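Local coordinates for possible sortase-like protein (Corynebacterium diphtheriae, PDB 5UUS), which is a sortase, probably of class E, and probably a membrane-anchored cysteine transpeptidase or hydrolase that acts on sorting signals of cell-surface proteins, at residues 52-64 / 68-80. Sequence-based numbering, arbitrary orientation. Where two conformers were deposited one is given.
Sequences DFQFAIVEGTTDA and AGPGHYNDTQLPG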
loop_
_atom_site.group_PDB
_atom_site.type_symbol
_atom_site.label_atom_id
_atom_site.label_comp_id
_atom_site.label_asym_id
_atom_site.label_seq_id
_atom_site.Cartn_x
_atom_site.Cartn_y
_atom_site.Cartn_z
ATOM N N ASP A 52 -17.430 -2.361 4.353
ATOM C CA ASP A 52 -17.128 -3.354 5.370
ATOM C C ASP A 52 -15.684 -3.866 5.265
ATOM O O ASP A 52 -15.164 -4.487 6.199
ATOM C CB ASP A 52 -18.121 -4.515 5.276
ATOM C CG ASP A 52 -19.537 -4.095 5.635
ATOM O OD1 ASP A 52 -19.692 -3.094 6.367
ATOM O OD2 ASP A 52 -20.491 -4.769 5.193
ATOM N N PHE A 53 -15.027 -3.596 4.137
ATOM C CA PHE A 53 -13.656 -4.063 3.958
ATOM C C PHE A 53 -12.686 -3.169 4.718
ATOM O O PHE A 53 -12.426 -2.042 4.317
ATOM C CB PHE A 53 -13.267 -4.111 2.476
ATOM C CG PHE A 53 -11.936 -4.785 2.221
ATOM C CD1 PHE A 53 -11.882 -6.117 1.823
ATOM C CD2 PHE A 53 -10.743 -4.089 2.383
ATOM C CE1 PHE A 53 -10.669 -6.738 1.591
ATOM C CE2 PHE A 53 -9.524 -4.705 2.158
ATOM C CZ PHE A 53 -9.494 -6.035 1.764
ATOM N N GLN A 54 -12.162 -3.682 5.822
ATOM C CA GLN A 54 -11.126 -2.980 6.571
ATOM C C GLN A 54 -10.358 -3.999 7.384
ATOM O O GLN A 54 -10.922 -4.952 7.929
ATOM C CB GLN A 54 -11.717 -1.891 7.474
ATOM C CG GLN A 54 -12.634 -2.401 8.542
ATOM C CD GLN A 54 -13.210 -1.276 9.359
ATOM O OE1 GLN A 54 -14.100 -0.557 8.903
ATOM N NE2 GLN A 54 -12.689 -1.096 10.568
ATOM N N PHE A 55 -9.055 -3.820 7.422
ATOM C CA PHE A 55 -8.200 -4.737 8.135
ATOM C C PHE A 55 -7.184 -3.954 8.936
ATOM O O PHE A 55 -6.649 -2.974 8.443
ATOM C CB PHE A 55 -7.491 -5.650 7.162
ATOM C CG PHE A 55 -8.369 -6.753 6.631
ATOM C CD1 PHE A 55 -8.443 -7.966 7.297
ATOM C CD2 PHE A 55 -9.121 -6.562 5.477
ATOM C CE1 PHE A 55 -9.252 -8.993 6.813
ATOM C CE2 PHE A 55 -9.944 -7.578 4.987
ATOM C CZ PHE A 55 -10.004 -8.786 5.656
ATOM N N ALA A 56 -6.917 -4.406 10.151
ATOM C CA ALA A 56 -5.783 -3.921 10.906
ATOM C C ALA A 56 -4.498 -4.424 10.253
ATOM O O ALA A 56 -4.435 -5.542 9.705
ATOM C CB ALA A 56 -5.871 -4.377 12.367
ATOM N N ILE A 57 -3.474 -3.591 10.289
ATOM C CA ILE A 57 -2.179 -4.013 9.815
ATOM C C ILE A 57 -1.262 -4.195 10.990
ATOM O O ILE A 57 -1.169 -3.320 11.836
ATOM C CB ILE A 57 -1.599 -3.010 8.830
ATOM C CG1 ILE A 57 -2.548 -2.868 7.630
ATOM C CG2 ILE A 57 -0.211 -3.440 8.389
ATOM C CD1 ILE A 57 -2.218 -1.671 6.736
ATOM N N VAL A 58 -0.593 -5.339 11.036
ATOM C CA VAL A 58 0.310 -5.689 12.131
ATOM C C VAL A 58 1.779 -5.505 11.703
ATOM O O VAL A 58 2.098 -5.604 10.514
ATOM C CB VAL A 58 0.011 -7.158 12.562
ATOM C CG1 VAL A 58 1.219 -7.864 13.118
ATOM C CG2 VAL A 58 -1.187 -7.205 13.518
ATOM N N GLU A 59 2.676 -5.242 12.648
ATOM C CA GLU A 59 4.103 -5.126 12.334
ATOM C C GLU A 59 4.781 -6.484 12.307
ATOM O O GLU A 59 4.843 -7.164 13.331
ATOM C CB GLU A 59 4.809 -4.218 13.361
ATOM C CG GLU A 59 6.323 -4.129 13.179
ATOM C CD GLU A 59 6.735 -3.312 11.944
ATOM O OE1 GLU A 59 5.846 -2.841 11.189
ATOM O OE2 GLU A 59 7.954 -3.138 11.727
ATOM N N GLY A 60 5.293 -6.884 11.144
ATOM C CA GLY A 60 5.874 -8.201 10.982
ATOM C C GLY A 60 5.116 -9.080 9.979
ATOM O O GLY A 60 3.909 -8.917 9.765
ATOM N N THR A 61 5.819 -10.024 9.368
ATOM C CA THR A 61 5.181 -10.888 8.370
ATOM C C THR A 61 5.328 -12.369 8.692
ATOM O O THR A 61 5.304 -13.204 7.787
ATOM C CB THR A 61 5.745 -10.637 6.947
ATOM O OG1 THR A 61 7.170 -10.659 6.979
ATOM C CG2 THR A 61 5.316 -9.306 6.425
ATOM N N THR A 62 5.480 -12.704 9.968
ATOM C CA THR A 62 5.503 -14.104 10.367
ATOM C C THR A 62 4.109 -14.695 10.188
ATOM O O THR A 62 3.124 -13.969 10.017
ATOM C CB THR A 62 5.937 -14.295 11.831
ATOM O OG1 THR A 62 4.863 -13.896 12.693
ATOM C CG2 THR A 62 7.187 -13.481 12.135
ATOM N N ASP A 63 4.035 -16.020 10.241
ATOM C CA ASP A 63 2.772 -16.725 10.091
ATOM C C ASP A 63 1.784 -16.244 11.134
ATOM O O ASP A 63 0.612 -16.017 10.837
ATOM C CB ASP A 63 2.992 -18.234 10.200
ATOM C CG ASP A 63 4.030 -18.741 9.203
ATOM O OD1 ASP A 63 4.114 -18.183 8.086
ATOM O OD2 ASP A 63 4.765 -19.694 9.539
ATOM N N ALA A 64 2.276 -16.049 12.352
ATOM C CA ALA A 64 1.445 -15.574 13.444
ATOM C C ALA A 64 0.907 -14.162 13.187
ATOM O O ALA A 64 -0.256 -13.864 13.504
ATOM C CB ALA A 64 2.231 -15.618 14.745
ATOM N N ALA A 68 -4.501 -12.600 11.469
ATOM C CA ALA A 68 -5.738 -11.829 11.553
ATOM C C ALA A 68 -5.851 -10.737 10.487
ATOM O O ALA A 68 -6.808 -9.952 10.494
ATOM C CB ALA A 68 -5.863 -11.212 12.933
ATOM N N GLY A 69 -4.876 -10.667 9.582
ATOM C CA GLY A 69 -4.870 -9.627 8.554
ATOM C C GLY A 69 -3.479 -9.356 8.003
ATOM O O GLY A 69 -2.539 -10.113 8.274
ATOM N N PRO A 70 -3.328 -8.280 7.221
ATOM C CA PRO A 70 -2.012 -8.026 6.621
ATOM C C PRO A 70 -0.939 -7.719 7.668
ATOM O O PRO A 70 -1.251 -7.202 8.753
ATOM C CB PRO A 70 -2.262 -6.815 5.724
ATOM C CG PRO A 70 -3.737 -6.789 5.512
ATOM C CD PRO A 70 -4.352 -7.341 6.733
ATOM N N GLY A 71 0.312 -8.043 7.344
ATOM C CA GLY A 71 1.449 -7.655 8.169
ATOM C C GLY A 71 2.408 -6.788 7.366
ATOM O O GLY A 71 2.570 -6.995 6.162
ATOM N N HIS A 72 3.049 -5.828 8.031
ATOM C CA HIS A 72 4.061 -4.957 7.424
ATOM C C HIS A 72 5.425 -5.651 7.374
ATOM O O HIS A 72 5.877 -6.173 8.381
ATOM C CB HIS A 72 4.152 -3.641 8.219
ATOM C CG HIS A 72 5.225 -2.700 7.758
ATOM N ND1 HIS A 72 6.233 -2.258 8.593
ATOM C CD2 HIS A 72 5.433 -2.089 6.561
ATOM C CE1 HIS A 72 7.022 -1.424 7.929
ATOM N NE2 HIS A 72 6.561 -1.308 6.693
ATOM N N TYR A 73 6.071 -5.695 6.196
ATOM C CA TYR A 73 7.465 -6.116 6.114
ATOM C C TYR A 73 8.355 -5.142 6.922
ATOM O O TYR A 73 8.485 -3.973 6.574
ATOM C CB TYR A 73 7.947 -6.172 4.660
ATOM C CG TYR A 73 7.322 -7.271 3.791
ATOM C CD1 TYR A 73 7.913 -8.527 3.694
ATOM C CD2 TYR A 73 6.196 -7.021 3.045
ATOM C CE1 TYR A 73 7.364 -9.526 2.871
ATOM C CE2 TYR A 73 5.618 -8.018 2.222
ATOM C CZ TYR A 73 6.222 -9.261 2.139
ATOM O OH TYR A 73 5.661 -10.228 1.321
ATOM N N ASN A 74 8.994 -5.651 7.962
ATOM C CA ASN A 74 9.734 -4.839 8.933
ATOM C C ASN A 74 10.732 -3.816 8.399
ATOM O O ASN A 74 10.859 -2.705 8.926
ATOM C CB ASN A 74 10.490 -5.772 9.869
ATOM C CG ASN A 74 9.574 -6.640 10.660
ATOM O OD1 ASN A 74 9.341 -7.795 10.307
ATOM N ND2 ASN A 74 9.021 -6.089 11.733
ATOM N N ASP A 75 11.488 -4.180 7.382
ATOM C CA ASP A 75 12.518 -3.238 6.947
ATOM C C ASP A 75 12.038 -2.274 5.851
ATOM O O ASP A 75 12.842 -1.597 5.246
ATOM C CB ASP A 75 13.759 -4.007 6.489
ATOM C CG ASP A 75 14.383 -4.823 7.621
ATOM O OD1 ASP A 75 14.437 -4.302 8.764
ATOM O OD2 ASP A 75 14.805 -5.980 7.375
ATOM N N THR A 76 10.732 -2.199 5.608
ATOM C CA THR A 76 10.236 -1.297 4.573
ATOM C C THR A 76 9.656 -0.017 5.184
ATOM O O THR A 76 9.551 0.090 6.399
ATOM C CB THR A 76 9.174 -1.986 3.701
ATOM O OG1 THR A 76 7.952 -2.134 4.439
ATOM C CG2 THR A 76 9.691 -3.369 3.259
ATOM N N GLN A 77 9.263 0.936 4.341
ATOM C CA GLN A 77 8.819 2.226 4.834
ATOM C C GLN A 77 7.437 2.094 5.422
ATOM O O GLN A 77 6.797 1.055 5.293
ATOM C CB GLN A 77 8.847 3.281 3.718
ATOM C CG GLN A 77 10.266 3.793 3.402
ATOM C CD GLN A 77 11.187 2.734 2.749
ATOM O OE1 GLN A 77 10.888 2.170 1.690
ATOM N NE2 GLN A 77 12.326 2.483 3.383
ATOM N N LEU A 78 6.995 3.148 6.092
ATOM C CA LEU A 78 5.736 3.167 6.809
ATOM C C LEU A 78 4.774 4.078 6.034
ATOM O O LEU A 78 5.182 4.720 5.074
ATOM C CB LEU A 78 5.973 3.638 8.261
ATOM C CG LEU A 78 6.740 2.628 9.129
ATOM C CD1 LEU A 78 7.219 3.275 10.481
ATOM C CD2 LEU A 78 5.861 1.419 9.398
ATOM N N PRO A 79 3.493 4.126 6.423
ATOM C CA PRO A 79 2.529 4.832 5.572
ATOM C C PRO A 79 2.836 6.308 5.365
ATOM O O PRO A 79 3.155 6.985 6.338
ATOM C CB PRO A 79 1.208 4.656 6.341
ATOM C CG PRO A 79 1.377 3.368 7.055
ATOM C CD PRO A 79 2.822 3.355 7.480
ATOM N N GLY A 80 2.734 6.798 4.126
ATOM C CA GLY A 80 2.951 8.208 3.852
ATOM C C GLY A 80 4.393 8.566 3.547
ATOM O O GLY A 80 4.706 9.688 3.174
HETATM O O HOH W 1 9.108 -1.322 10.383
HETATM O O HOH W 2 8.604 -10.568 10.329
HETATM O O HOH W 3 8.872 -8.889 7.749
#
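Glu59 and His72 both carry CG trans to the backbone nitrogen (chi1 175° and 176°) and leave neighbouring parallel strands on the same face of the sheet, which lays the side chains alongside each other; a bend at chi2 of Glu59 then turns its carboxylate onto the imidazole edge. His72 ND1 donates to Glu59 OE1 at 2.7 Å, on the syn side of the carboxylate and close to the ring plane. The other oxygen, Glu59 OE2, takes a weak bond from Asn74 ND2 (3.1 Å), the amide standing almost perpendicular to the carboxylate, and a water that also donates to Asn74 O. Across the ring, His72 NE2 donates to Gln77 O at 2.8 Å from above the carbonyl plane, fixing the imidazole at both nitrogens, while Phe85 of strand 83-88 meets the ring. Backbone bonds from Val58 N to Pro70 O, His72 N to Val58 O (2.7 Å) and Gly60 N to His72 O zip strand 54-59 to strand 71-72 within the sortase beta-barrel. Gly71 CA comes within 3.2 Å of Gly60 O in a CA-H...O contact, a close approach of main chain to main chain at a glycine. Beyond the strands, Thr61 CG2 sits over one face of the Tyr73 ring, 3.9 Å from its centroid, in a CH-pi contact; the Tyr73 hydroxyl bonds Thr193. Two waters link Thr61 to Asn74 OD1. At the other end Phe55 CB packs on Pro70 CD (3.6 Å). With ND1 and NE2 both donating, His72 is probably protonated, its charge balanced by the buried carboxylate of Glu59.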